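Local coordinates for uncharacterized protein (Desulfotomaculum acetoxidans, PDB 3U4Y) that is of unknown function but folds as a seven-bladed beta-propeller and belongs to the lactonase-like propeller family, at residues Tyr40-Ser52 against Ser85-Phe97. Numbering follows the deposited sequence.
Sequences YDFVDTAITSDCS and SMADVDITPDDQF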
# COMPACT_ATOMS: atom_id res chain seq x y z
N TYR A 40 10.05 -10.28 14.09
CA TYR A 40 8.84 -10.78 13.43
C TYR A 40 8.99 -10.89 11.94
O TYR A 40 9.98 -10.46 11.35
CB TYR A 40 7.62 -9.92 13.72
CG TYR A 40 7.04 -10.06 15.10
CD1 TYR A 40 5.98 -10.90 15.34
CD2 TYR A 40 7.55 -9.32 16.16
CE1 TYR A 40 5.45 -11.02 16.60
CE2 TYR A 40 7.03 -9.44 17.42
CZ TYR A 40 5.98 -10.29 17.64
OH TYR A 40 5.46 -10.41 18.91
N ASP A 41 7.96 -11.46 11.34
CA ASP A 41 7.88 -11.80 9.94
C ASP A 41 7.26 -10.62 9.15
O ASP A 41 6.19 -10.75 8.52
CB ASP A 41 6.99 -13.05 9.87
CG ASP A 41 7.07 -13.74 8.56
OD1 ASP A 41 8.15 -13.71 7.94
OD2 ASP A 41 6.04 -14.31 8.14
N PHE A 42 7.93 -9.47 9.18
CA PHE A 42 7.33 -8.20 8.72
C PHE A 42 7.03 -8.10 7.22
O PHE A 42 7.80 -8.56 6.38
CB PHE A 42 8.18 -7.00 9.15
CG PHE A 42 8.13 -6.70 10.62
CD1 PHE A 42 6.96 -6.87 11.34
CD2 PHE A 42 9.27 -6.26 11.29
CE1 PHE A 42 6.92 -6.59 12.70
CE2 PHE A 42 9.24 -5.98 12.64
CZ PHE A 42 8.06 -6.15 13.34
N VAL A 43 5.90 -7.47 6.90
CA VAL A 43 5.47 -7.33 5.51
C VAL A 43 5.25 -5.87 5.10
O VAL A 43 6.08 -5.29 4.42
CB VAL A 43 4.23 -8.21 5.17
CG1 VAL A 43 3.92 -8.13 3.70
CG2 VAL A 43 4.47 -9.67 5.58
N ASP A 44 4.13 -5.27 5.52
CA ASP A 44 3.76 -3.92 5.08
C ASP A 44 3.57 -2.96 6.26
O ASP A 44 3.57 -3.39 7.41
CB ASP A 44 2.49 -3.96 4.19
CG ASP A 44 2.35 -2.74 3.29
OD1 ASP A 44 1.20 -2.29 3.04
OD2 ASP A 44 3.39 -2.23 2.81
N THR A 45 3.41 -1.67 5.95
CA THR A 45 3.14 -0.61 6.94
C THR A 45 2.13 0.39 6.44
O THR A 45 2.04 0.68 5.25
CB THR A 45 4.38 0.26 7.25
OG1 THR A 45 5.25 0.30 6.11
CG2 THR A 45 5.12 -0.26 8.43
N ALA A 46 1.40 0.96 7.39
CA ALA A 46 0.59 2.14 7.12
C ALA A 46 1.05 3.20 8.10
O ALA A 46 1.77 2.90 9.04
CB ALA A 46 -0.87 1.85 7.31
N ILE A 47 0.65 4.45 7.84
CA ILE A 47 0.93 5.58 8.72
C ILE A 47 -0.34 6.40 8.85
O ILE A 47 -1.25 6.29 8.04
CB ILE A 47 2.08 6.46 8.21
CG1 ILE A 47 2.67 7.28 9.33
CG2 ILE A 47 1.61 7.37 7.12
CD1 ILE A 47 4.00 7.86 8.97
N THR A 48 -0.41 7.23 9.87
CA THR A 48 -1.67 7.89 10.20
C THR A 48 -1.79 9.32 9.56
O THR A 48 -0.77 9.93 9.23
CB THR A 48 -1.91 7.74 11.75
OG1 THR A 48 -3.07 6.94 11.99
CG2 THR A 48 -1.93 9.07 12.53
N SER A 49 -3.01 9.81 9.30
CA SER A 49 -3.16 11.16 8.72
C SER A 49 -2.35 12.11 9.55
O SER A 49 -1.40 12.75 9.08
CB SER A 49 -4.60 11.64 8.81
OG SER A 49 -5.43 11.00 7.87
N ASP A 50 -2.84 12.23 10.78
CA ASP A 50 -2.15 12.73 11.97
C ASP A 50 -0.63 12.59 11.86
O ASP A 50 0.09 13.54 12.18
CB ASP A 50 -2.71 11.94 13.16
CG ASP A 50 -2.18 12.40 14.48
OD1 ASP A 50 -2.89 12.23 15.49
OD2 ASP A 50 -1.04 12.92 14.52
N CYS A 51 -0.16 11.43 11.39
CA CYS A 51 1.27 11.14 11.18
C CYS A 51 1.93 10.62 12.46
O CYS A 51 3.15 10.40 12.51
CB CYS A 51 2.02 12.35 10.61
SG CYS A 51 2.58 12.16 8.90
N SER A 52 1.10 10.40 13.48
CA SER A 52 1.56 10.12 14.83
C SER A 52 1.74 8.63 15.13
O SER A 52 2.59 8.25 15.94
CB SER A 52 0.56 10.72 15.82
OG SER A 52 -0.76 10.28 15.55
N SER A 85 -2.71 -14.97 9.29
CA SER A 85 -1.62 -14.14 8.76
C SER A 85 -2.06 -12.77 8.23
O SER A 85 -3.25 -12.51 8.03
CB SER A 85 -0.91 -14.88 7.65
OG SER A 85 -1.60 -14.69 6.43
N MSE A 86 -1.08 -11.90 7.97
CA MSE A 86 -1.34 -10.52 7.56
C MSE A 86 -0.35 -10.02 6.52
O MSE A 86 0.82 -10.41 6.56
CB MSE A 86 -1.22 -9.61 8.77
CG MSE A 86 -2.35 -9.71 9.74
SE MSE A 86 -1.80 -8.97 11.45
CE MSE A 86 -3.03 -9.99 12.58
N ALA A 87 -0.79 -9.14 5.62
CA ALA A 87 0.15 -8.51 4.69
C ALA A 87 -0.18 -7.05 4.34
O ALA A 87 0.24 -6.17 5.08
CB ALA A 87 0.36 -9.37 3.43
N ASP A 88 -0.88 -6.77 3.24
CA ASP A 88 -1.18 -5.37 2.94
C ASP A 88 -2.01 -4.80 4.10
O ASP A 88 -2.78 -5.54 4.74
CB ASP A 88 -1.87 -5.17 1.56
CG ASP A 88 -1.67 -3.74 0.97
OD1 ASP A 88 -0.94 -2.91 1.57
OD2 ASP A 88 -2.23 -3.43 -0.11
N VAL A 89 -1.82 -3.52 4.40
CA VAL A 89 -2.66 -2.80 5.35
C VAL A 89 -3.05 -1.46 4.82
O VAL A 89 -2.26 -0.78 4.17
CB VAL A 89 -1.93 -2.45 6.65
CG1 VAL A 89 -2.58 -3.14 7.81
CG2 VAL A 89 -0.45 -2.73 6.55
N ASP A 90 -4.27 -1.08 5.13
CA ASP A 90 -4.70 0.30 4.99
C ASP A 90 -5.36 0.73 6.27
O ASP A 90 -5.84 -0.10 7.03
CB ASP A 90 -5.66 0.48 3.82
CG ASP A 90 -5.43 1.78 3.08
OD1 ASP A 90 -4.34 2.38 3.25
OD2 ASP A 90 -6.34 2.21 2.32
N ILE A 91 -5.38 2.04 6.51
CA ILE A 91 -6.09 2.62 7.63
C ILE A 91 -7.31 3.34 7.09
O ILE A 91 -7.28 3.86 5.98
CB ILE A 91 -5.23 3.65 8.34
CG1 ILE A 91 -3.75 3.33 8.10
CG2 ILE A 91 -5.60 3.68 9.81
CD1 ILE A 91 -2.92 3.17 9.35
N THR A 92 -8.39 3.34 7.87
CA THR A 92 -9.57 4.09 7.50
C THR A 92 -9.17 5.54 7.48
O THR A 92 -8.18 5.92 8.11
CB THR A 92 -10.66 3.88 8.52
OG1 THR A 92 -10.11 4.06 9.83
CG2 THR A 92 -11.22 2.49 8.41
N PRO A 93 -9.96 6.38 6.78
CA PRO A 93 -9.50 7.75 6.55
C PRO A 93 -9.50 8.56 7.85
O PRO A 93 -8.74 9.52 7.97
CB PRO A 93 -10.54 8.31 5.59
CG PRO A 93 -11.72 7.37 5.67
CD PRO A 93 -11.42 6.29 6.63
N ASP A 94 -10.34 8.16 8.81
CA ASP A 94 -10.40 8.80 10.13
C ASP A 94 -9.34 8.30 11.12
O ASP A 94 -9.34 8.71 12.27
CB ASP A 94 -11.79 8.65 10.75
CG ASP A 94 -12.14 7.21 11.07
OD1 ASP A 94 -11.21 6.38 11.16
OD2 ASP A 94 -13.34 6.92 11.23
N ASP A 95 -8.47 7.40 10.70
CA ASP A 95 -7.37 6.97 11.55
C ASP A 95 -7.82 6.09 12.72
O ASP A 95 -7.02 5.75 13.58
CB ASP A 95 -6.62 8.18 12.09
CG ASP A 95 -5.77 8.89 11.03
OD1 ASP A 95 -5.12 8.21 10.22
OD2 ASP A 95 -5.74 10.14 11.04
N GLN A 96 -9.10 5.71 12.76
CA GLN A 96 -9.60 4.92 13.88
C GLN A 96 -9.25 3.43 13.77
O GLN A 96 -8.92 2.80 14.77
CB GLN A 96 -11.11 5.12 14.04
CG GLN A 96 -11.71 4.48 15.28
CD GLN A 96 -13.17 4.90 15.50
OE1 GLN A 96 -13.70 5.77 14.79
NE2 GLN A 96 -13.82 4.29 16.50
N PHE A 97 -9.32 2.87 12.56
CA PHE A 97 -9.05 1.44 12.32
C PHE A 97 -7.99 1.15 11.28
O PHE A 97 -7.78 1.92 10.35
CB PHE A 97 -10.31 0.72 11.86
CG PHE A 97 -11.42 0.79 12.83
CD1 PHE A 97 -11.42 -0.01 13.95
CD2 PHE A 97 -12.47 1.66 12.63
CE1 PHE A 97 -12.45 0.06 14.85
CE2 PHE A 97 -13.51 1.73 13.53
CZ PHE A 97 -13.50 0.93 14.63
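D95 reaches across to T48 and S49 with its carboxylate. Its OD1 accepts the backbone N of S49 at 2.8 Å, a nearly straight bond (167°) that arrives on the syn side of the carboxylate, and the hydroxyl OG1 of T48 adds a weak bond to the same oxygen. CG of D95 lies anti to its own carbonyl carbon, which carries the carboxylate from the end of the type I turn T92–D95 across to the T48–S49 backbone. With an alanine here, the N-H of S49 would probably lose this acceptor and the T48 hydroxyl be freer to turn.

Farther along the strands, toward their N-terminal ends, two carboxylates run side by side, D44 OD1 being 2.7 Å from D88 OD1, their planes turned 57° apart. OD2 of D88 is taken up by the backbone N of I133.

Of the apolar contacts, V43 and A87 meet beyond the aspartate pair, CG1 of V43 being 3.8 Å from CB of A87; between the aspartate pair and D95, A46 turns its methyl toward V89.

Strands 42-47 and 89-91 point the same way, 10° apart and 6.2 Å at closest approach, and it is side chains that meet between them. Each is the first strand of its four-stranded antiparallel sheet, so this is the contact between the innermost strands of adjacent blades around the central channel, as in seven-bladed beta-propellers.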